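Local coordinates for protein actibind (Aspergillus niger, PDB 3D3Z) that cleaves RNA as a secreted ribonuclease of the T2 family, probably with no strict base specificity but a preference for adenylic acid, at residues T49-W54 / L196-Y201; A159-S164 / E175-A180. All blocks are in the same frame, centred on the assembly; numbering follows the deposited sequence.

Interaction 1. Residues T49-W54 / L196-Y201; sequences TIHGLW and LSQLYY. With D3Z (1-(5-deoxy-beta-L-xylofuranosyl)pyrimidine-2,4(1H,3H)-dione), chain E.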
loop_
_atom_site.group_PDB
_atom_site.type_symbol
_atom_site.label_atom_id
_atom_site.label_comp_id
_atom_site.label_asym_id
_atom_site.label_seq_id
_atom_site.Cartn_x
_atom_site.Cartn_y
_atom_site.Cartn_z
ATOM N N THR A 49 4.145 -9.126 -0.000
ATOM C CA THR A 49 4.798 -8.067 0.788
ATOM C C THR A 49 4.308 -6.673 0.366
ATOM O O THR A 49 3.653 -6.498 -0.660
ATOM C CB THR A 49 6.299 -8.158 0.641
ATOM O OG1 THR A 49 6.667 -8.180 -0.735
ATOM C CG2 THR A 49 6.801 -9.445 1.292
ATOM N N ILE A 50 4.641 -5.671 1.181
ATOM C CA ILE A 50 4.264 -4.296 0.993
ATOM C C ILE A 50 5.179 -3.624 -0.012
ATOM O O ILE A 50 6.398 -3.762 0.016
ATOM C CB ILE A 50 4.340 -3.420 2.339
ATOM C CG1 ILE A 50 3.415 -4.020 3.438
ATOM C CG2 ILE A 50 4.039 -1.936 2.041
ATOM C CD1 ILE A 50 3.682 -3.553 4.915
ATOM N N HIS A 51 4.564 -2.898 -0.912
ATOM C CA HIS A 51 5.241 -1.925 -1.742
ATOM C C HIS A 51 5.064 -0.525 -1.108
ATOM O O HIS A 51 6.019 0.168 -0.848
ATOM C CB HIS A 51 4.694 -1.982 -3.178
ATOM C CG HIS A 51 5.461 -1.153 -4.178
ATOM N ND1 HIS A 51 5.196 -1.222 -5.533
ATOM C CD2 HIS A 51 6.488 -0.274 -4.041
ATOM C CE1 HIS A 51 6.019 -0.407 -6.180
ATOM N NE2 HIS A 51 6.829 0.160 -5.297
ATOM N N GLY A 52 3.828 -0.125 -0.905
ATOM C CA GLY A 52 3.498 1.180 -0.304
ATOM C C GLY A 52 2.033 1.533 -0.141
ATOM O O GLY A 52 1.156 0.675 -0.153
ATOM N N LEU A 53 1.814 2.833 0.035
ATOM C CA LEU A 53 0.521 3.478 0.088
ATOM C C LEU A 53 0.656 4.795 -0.671
ATOM O O LEU A 53 1.475 5.618 -0.313
ATOM C CB LEU A 53 0.098 3.706 1.555
ATOM C CG LEU A 53 -1.268 4.413 1.749
ATOM C CD1 LEU A 53 -2.478 3.539 1.251
ATOM C CD2 LEU A 53 -1.424 4.794 3.259
ATOM N N TRP A 54 -0.113 4.956 -1.744
ATOM C CA TRP A 54 0.058 6.035 -2.688
ATOM C C TRP A 54 -1.217 6.815 -2.836
ATOM O O TRP A 54 -2.285 6.215 -3.095
ATOM C CB TRP A 54 0.423 5.513 -4.107
ATOM C CG TRP A 54 1.545 4.549 -4.193
ATOM C CD1 TRP A 54 2.582 4.370 -3.294
ATOM C CD2 TRP A 54 1.792 3.655 -5.264
ATOM N NE1 TRP A 54 3.414 3.350 -3.726
ATOM C CE2 TRP A 54 2.971 2.919 -4.951
ATOM C CE3 TRP A 54 1.121 3.371 -6.449
ATOM C CZ2 TRP A 54 3.480 1.907 -5.787
ATOM C CZ3 TRP A 54 1.646 2.365 -7.300
ATOM C CH2 TRP A 54 2.809 1.644 -6.953
ATOM N N LEU A 196 2.739 -13.156 -12.209
ATOM C CA LEU A 196 2.048 -12.366 -11.213
ATOM C C LEU A 196 3.129 -11.746 -10.272
ATOM O O LEU A 196 4.037 -12.435 -9.764
ATOM C CB LEU A 196 0.997 -13.278 -10.516
ATOM C CG LEU A 196 -0.165 -12.749 -9.709
ATOM C CD1 LEU A 196 -1.046 -11.793 -10.488
ATOM C CD2 LEU A 196 -0.931 -13.954 -9.122
ATOM N N SER A 197 3.031 -10.440 -10.133
ATOM C CA SER A 197 4.102 -9.575 -9.644
ATOM C C SER A 197 3.657 -8.440 -8.687
ATOM O O SER A 197 4.318 -8.195 -7.701
ATOM C CB SER A 197 4.784 -8.949 -10.836
ATOM O OG SER A 197 5.818 -8.135 -10.363
ATOM N N GLN A 198 2.588 -7.721 -9.022
ATOM C CA GLN A 198 2.154 -6.525 -8.278
ATOM C C GLN A 198 0.631 -6.449 -8.168
ATOM O O GLN A 198 -0.087 -6.890 -9.096
ATOM C CB GLN A 198 2.656 -5.269 -8.991
ATOM C CG GLN A 198 4.205 -5.132 -9.031
ATOM C CD GLN A 198 4.678 -3.756 -9.388
ATOM O OE1 GLN A 198 4.198 -2.779 -8.826
ATOM N NE2 GLN A 198 5.644 -3.659 -10.353
ATOM N N LEU A 199 0.168 -5.835 -7.082
ATOM C CA LEU A 199 -1.254 -5.578 -6.809
ATOM C C LEU A 199 -1.420 -4.145 -6.270
ATOM O O LEU A 199 -0.593 -3.656 -5.436
ATOM C CB LEU A 199 -1.822 -6.605 -5.833
ATOM C CG LEU A 199 -1.866 -8.100 -6.194
ATOM C CD1 LEU A 199 -2.354 -8.931 -5.025
ATOM C CD2 LEU A 199 -2.746 -8.353 -7.450
ATOM N N TYR A 200 -2.402 -3.411 -6.822
ATOM C CA TYR A 200 -2.851 -2.111 -6.246
ATOM C C TYR A 200 -4.325 -2.193 -5.845
ATOM O O TYR A 200 -5.221 -2.288 -6.697
ATOM C CB TYR A 200 -2.722 -0.906 -7.168
ATOM C CG TYR A 200 -1.500 -0.707 -8.037
ATOM C CD1 TYR A 200 -0.255 -1.325 -7.781
ATOM C CD2 TYR A 200 -1.576 0.154 -9.134
ATOM C CE1 TYR A 200 0.832 -1.094 -8.605
ATOM C CE2 TYR A 200 -0.492 0.385 -9.953
ATOM C CZ TYR A 200 0.713 -0.222 -9.689
ATOM O OH TYR A 200 1.787 0.044 -10.526
ATOM N N TYR A 201 -4.573 -2.148 -4.540
ATOM C CA TYR A 201 -5.934 -2.064 -4.000
ATOM C C TYR A 201 -6.294 -0.605 -3.768
ATOM O O TYR A 201 -5.632 0.082 -2.991
ATOM C CB TYR A 201 -6.032 -2.857 -2.708
ATOM C CG TYR A 201 -5.799 -4.348 -2.766
ATOM C CD1 TYR A 201 -6.878 -5.241 -2.918
ATOM C CD2 TYR A 201 -4.538 -4.899 -2.570
ATOM C CE1 TYR A 201 -6.680 -6.608 -2.887
ATOM C CE2 TYR A 201 -4.354 -6.258 -2.564
ATOM C CZ TYR A 201 -5.422 -7.103 -2.763
ATOM O OH TYR A 201 -5.269 -8.459 -2.740
HETATM N N1 D3Z E . 11.826 -2.160 -5.414
HETATM C C2 D3Z E . 12.575 -2.159 -4.221
HETATM N N3 D3Z E . 12.353 -3.099 -3.307
HETATM C C4 D3Z E . 11.427 -4.043 -3.478
HETATM C C5 D3Z E . 10.694 -4.048 -4.635
HETATM C C6 D3Z E . 10.904 -3.088 -5.615
HETATM O O2 D3Z E . 13.451 -1.296 -4.002
HETATM O O4 D3Z E . 11.213 -4.937 -2.633
HETATM C "C1'" D3Z E . 12.035 -1.147 -6.418
HETATM C "C2'" D3Z E . 12.608 0.046 -5.682
HETATM O "O2'" D3Z E . 13.979 0.248 -6.068
HETATM C "C3'" D3Z E . 11.675 1.207 -5.980
HETATM C "C4'" D3Z E . 10.598 0.679 -6.910
HETATM O "O3'" D3Z E . 11.068 1.680 -4.789
HETATM O "O4'" D3Z E . 10.779 -0.748 -6.995
HETATM C "C5'" D3Z E . 9.225 1.066 -6.373
HETATM O O HOH W 1 3.116 -2.881 -6.286
#
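OE1 of Q198 and ND1 of H51 share one water: its oxygen lies 2.8 Å from Q198 OE1, to which it donates, and 2.8 Å from H51 ND1, in the imidazole plane. With CG anti to the backbone N (chi1 -172°), H51 turns its ring toward the strand of Q198. A long glutamine suits this place: its extended chain carries the amide across to the histidine, the flat groups turned 64° apart. The other nitrogen, NE2, faces D3Z, in line with the predicted catalytic role of H51. W54 CZ2 lies 3.4 Å above the plane of the H51 ring, toward its rim, and F35 stacks on H51. The indole turns its edge to the face of Y200, W54 CZ3 lying 3.6 Å from Y200 CZ with the planes at 67°, a T-shaped pair of broad aromatic side chains. W54 NE1 is hydrogen-bonded to OE1 of E111, and the indole stacks on H115, both predicted active-site residues of helix 104-116. Between the segments runs strand 29-35, antiparallel to each; H51 and G52 face its T33 in a classic beta bulge. W54 and Y200 also touch T33, while I50 and L53 pack against helix 134-147.

Interaction 2. Residues A159-S164 / E175-A180; sequences AGITPS and EDALAA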
loop_
_atom_site.group_PDB
_atom_site.type_symbol
_atom_site.label_atom_id
_atom_site.label_comp_id
_atom_site.label_asym_id
_atom_site.label_seq_id
_atom_site.Cartn_x
_atom_site.Cartn_y
_atom_site.Cartn_z
ATOM N N ALA A 159 -9.462 -19.459 -3.389
ATOM C CA ALA A 159 -10.027 -19.594 -4.718
ATOM C C ALA A 159 -9.224 -20.583 -5.562
ATOM O O ALA A 159 -9.375 -20.603 -6.769
ATOM C CB ALA A 159 -10.036 -18.238 -5.391
ATOM N N GLY A 160 -8.379 -21.402 -4.925
ATOM C CA GLY A 160 -7.585 -22.418 -5.609
ATOM C C GLY A 160 -6.414 -21.920 -6.450
ATOM O O GLY A 160 -5.912 -22.657 -7.313
ATOM N N ILE A 161 -5.959 -20.688 -6.212
ATOM C CA ILE A 161 -4.844 -20.095 -6.964
ATOM C C ILE A 161 -3.607 -20.019 -6.030
ATOM O O ILE A 161 -3.525 -19.174 -5.132
ATOM C CB ILE A 161 -5.221 -18.699 -7.511
ATOM C CG1 ILE A 161 -6.422 -18.788 -8.479
ATOM C CG2 ILE A 161 -4.046 -18.061 -8.201
ATOM C CD1 ILE A 161 -7.171 -17.514 -8.671
ATOM N N THR A 162 -2.690 -20.965 -6.197
ATOM C CA THR A 162 -1.493 -21.040 -5.375
ATOM C C THR A 162 -0.243 -21.076 -6.265
ATOM O O THR A 162 -0.292 -21.457 -7.460
ATOM C CB THR A 162 -1.553 -22.250 -4.418
ATOM O OG1 THR A 162 -1.599 -23.467 -5.171
ATOM C CG2 THR A 162 -2.772 -22.163 -3.518
ATOM N N PRO A 163 0.900 -20.607 -5.727
ATOM C CA PRO A 163 2.071 -20.636 -6.579
ATOM C C PRO A 163 2.392 -22.046 -7.091
ATOM O O PRO A 163 2.232 -23.019 -6.363
ATOM C CB PRO A 163 3.195 -20.102 -5.656
ATOM C CG PRO A 163 2.482 -19.264 -4.634
ATOM C CD PRO A 163 1.184 -20.007 -4.401
ATOM N N SER A 164 2.834 -22.127 -8.344
ATOM C CA SER A 164 3.093 -23.421 -9.027
ATOM C C SER A 164 4.173 -23.294 -10.105
ATOM O O SER A 164 4.199 -22.316 -10.855
ATOM C CB SER A 164 1.790 -23.963 -9.656
ATOM O OG SER A 164 1.994 -25.179 -10.371
ATOM N N GLU A 175 -8.438 -11.751 -10.432
ATOM C CA GLU A 175 -9.254 -10.586 -10.140
ATOM C C GLU A 175 -10.466 -10.831 -9.248
ATOM O O GLU A 175 -10.767 -10.010 -8.353
ATOM C CB GLU A 175 -9.722 -9.951 -11.441
ATOM C CG GLU A 175 -8.614 -9.241 -12.184
ATOM C CD GLU A 175 -9.053 -8.688 -13.504
ATOM O OE1 GLU A 175 -10.013 -9.247 -14.075
ATOM O OE2 GLU A 175 -8.430 -7.709 -13.974
ATOM N N ASP A 176 -11.166 -11.941 -9.487
ATOM C CA ASP A 176 -12.335 -12.270 -8.696
ATOM C C ASP A 176 -11.931 -12.661 -7.269
ATOM O O ASP A 176 -12.582 -12.237 -6.305
ATOM C CB ASP A 176 -13.151 -13.419 -9.325
ATOM C CG ASP A 176 -13.806 -13.051 -10.657
ATOM O OD1 ASP A 176 -13.913 -11.865 -11.028
ATOM O OD2 ASP A 176 -14.253 -14.010 -11.340
ATOM N N ALA A 177 -10.873 -13.470 -7.158
ATOM C CA ALA A 177 -10.383 -13.981 -5.886
ATOM C C ALA A 177 -10.002 -12.836 -4.925
ATOM O O ALA A 177 -10.245 -12.913 -3.699
ATOM C CB ALA A 177 -9.194 -14.883 -6.109
ATOM N N LEU A 178 -9.465 -11.769 -5.512
ATOM C CA LEU A 178 -8.923 -10.635 -4.747
ATOM C C LEU A 178 -9.997 -9.594 -4.515
ATOM O O LEU A 178 -10.031 -8.946 -3.471
ATOM C CB LEU A 178 -7.708 -10.059 -5.478
ATOM C CG LEU A 178 -6.507 -11.026 -5.538
ATOM C CD1 LEU A 178 -5.428 -10.458 -6.441
ATOM C CD2 LEU A 178 -5.926 -11.437 -4.146
ATOM N N ALA A 179 -10.912 -9.477 -5.477
ATOM C CA ALA A 179 -12.090 -8.658 -5.329
ATOM C C ALA A 179 -12.915 -9.064 -4.094
ATOM O O ALA A 179 -13.599 -8.227 -3.493
ATOM C CB ALA A 179 -12.940 -8.724 -6.609
ATOM N N ALA A 180 -12.825 -10.339 -3.721
ATOM C CA ALA A 180 -13.556 -10.932 -2.593
ATOM C C ALA A 180 -13.127 -10.409 -1.211
ATOM O O ALA A 180 -13.894 -10.495 -0.248
ATOM C CB ALA A 180 -13.380 -12.432 -2.616
#
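A159 and A177 meet methyl to methyl, CB to CB at 3.5 Å, where the chain leaving helix 152-158 passes beside helix 171-179. Alanine suits both positions: each CB points toward the other segment, and with side chains this small the CA atoms of A159 and A177 come within 5.7 Å of each other. I161 adds a looser second touch, its CD1 lying 4.2 Å from A177 CB. Two torsions deliver that methyl: CG1 is anti to the carbonyl carbon (chi1 -61°), and the chain then runs on nearly extended to CD1. Both carbons approach the A177 methyl from the loop side, and the contact is wholly apolar.

The tight part is thus the alanine pair, although A159 itself is exposed at the edge of the contact. The looser touch of I161 lies deeper: I161 and A177 are buried, I161 also packs on L156 and Y169, and L178, next along the helix, rests on L156 and on strand 195-206. On the solvent side, the helix carries the charged D176, which is exposed. E175 turns its CB away from the loop, and its OE2 forms a salt bridge with R219. Backbone bonding keeps the helical turn around A177 in shape, with A179 N bonded to E175 O at 2.9 Å.

The turn at G160 lets A159 and I161, on either side of it in sequence, both reach the A177 methyl. Its positive phi of 73°, easily adopted by a residue without a side chain, reverses the chain as helix 152-158 ends, with I161 N bonded to L156 O and G160 N to S157 O. This is a Schellman motif with G160 at C-prime, followed by an apolar residue that folds back onto its helix, here in the loop that joins helix 152-158 to helix 171-179.

In the fold
Interaction 2 is nested within the chain loop that interaction 1 closes, and the centres of the two contacts lie about 15 Å apart. They join through the packing of L178, which belongs to the helical segment of interaction 2: its CD1 lies 3.6 Å from L199 CD2, and its CD2 packs 3.4 Å from Y201 OH, both on the strand that supplies Q198 and Y200 to interaction 1. Y201 OH is hydrogen-bonded to S152 OG, linking that strand to helix 152-158. Only interaction 1 reaches the ligand pocket, through H51; its centre is about 6 Å from the centre of the chain, against about 19 Å for interaction 2, which is peripheral packing away from the annotated sites.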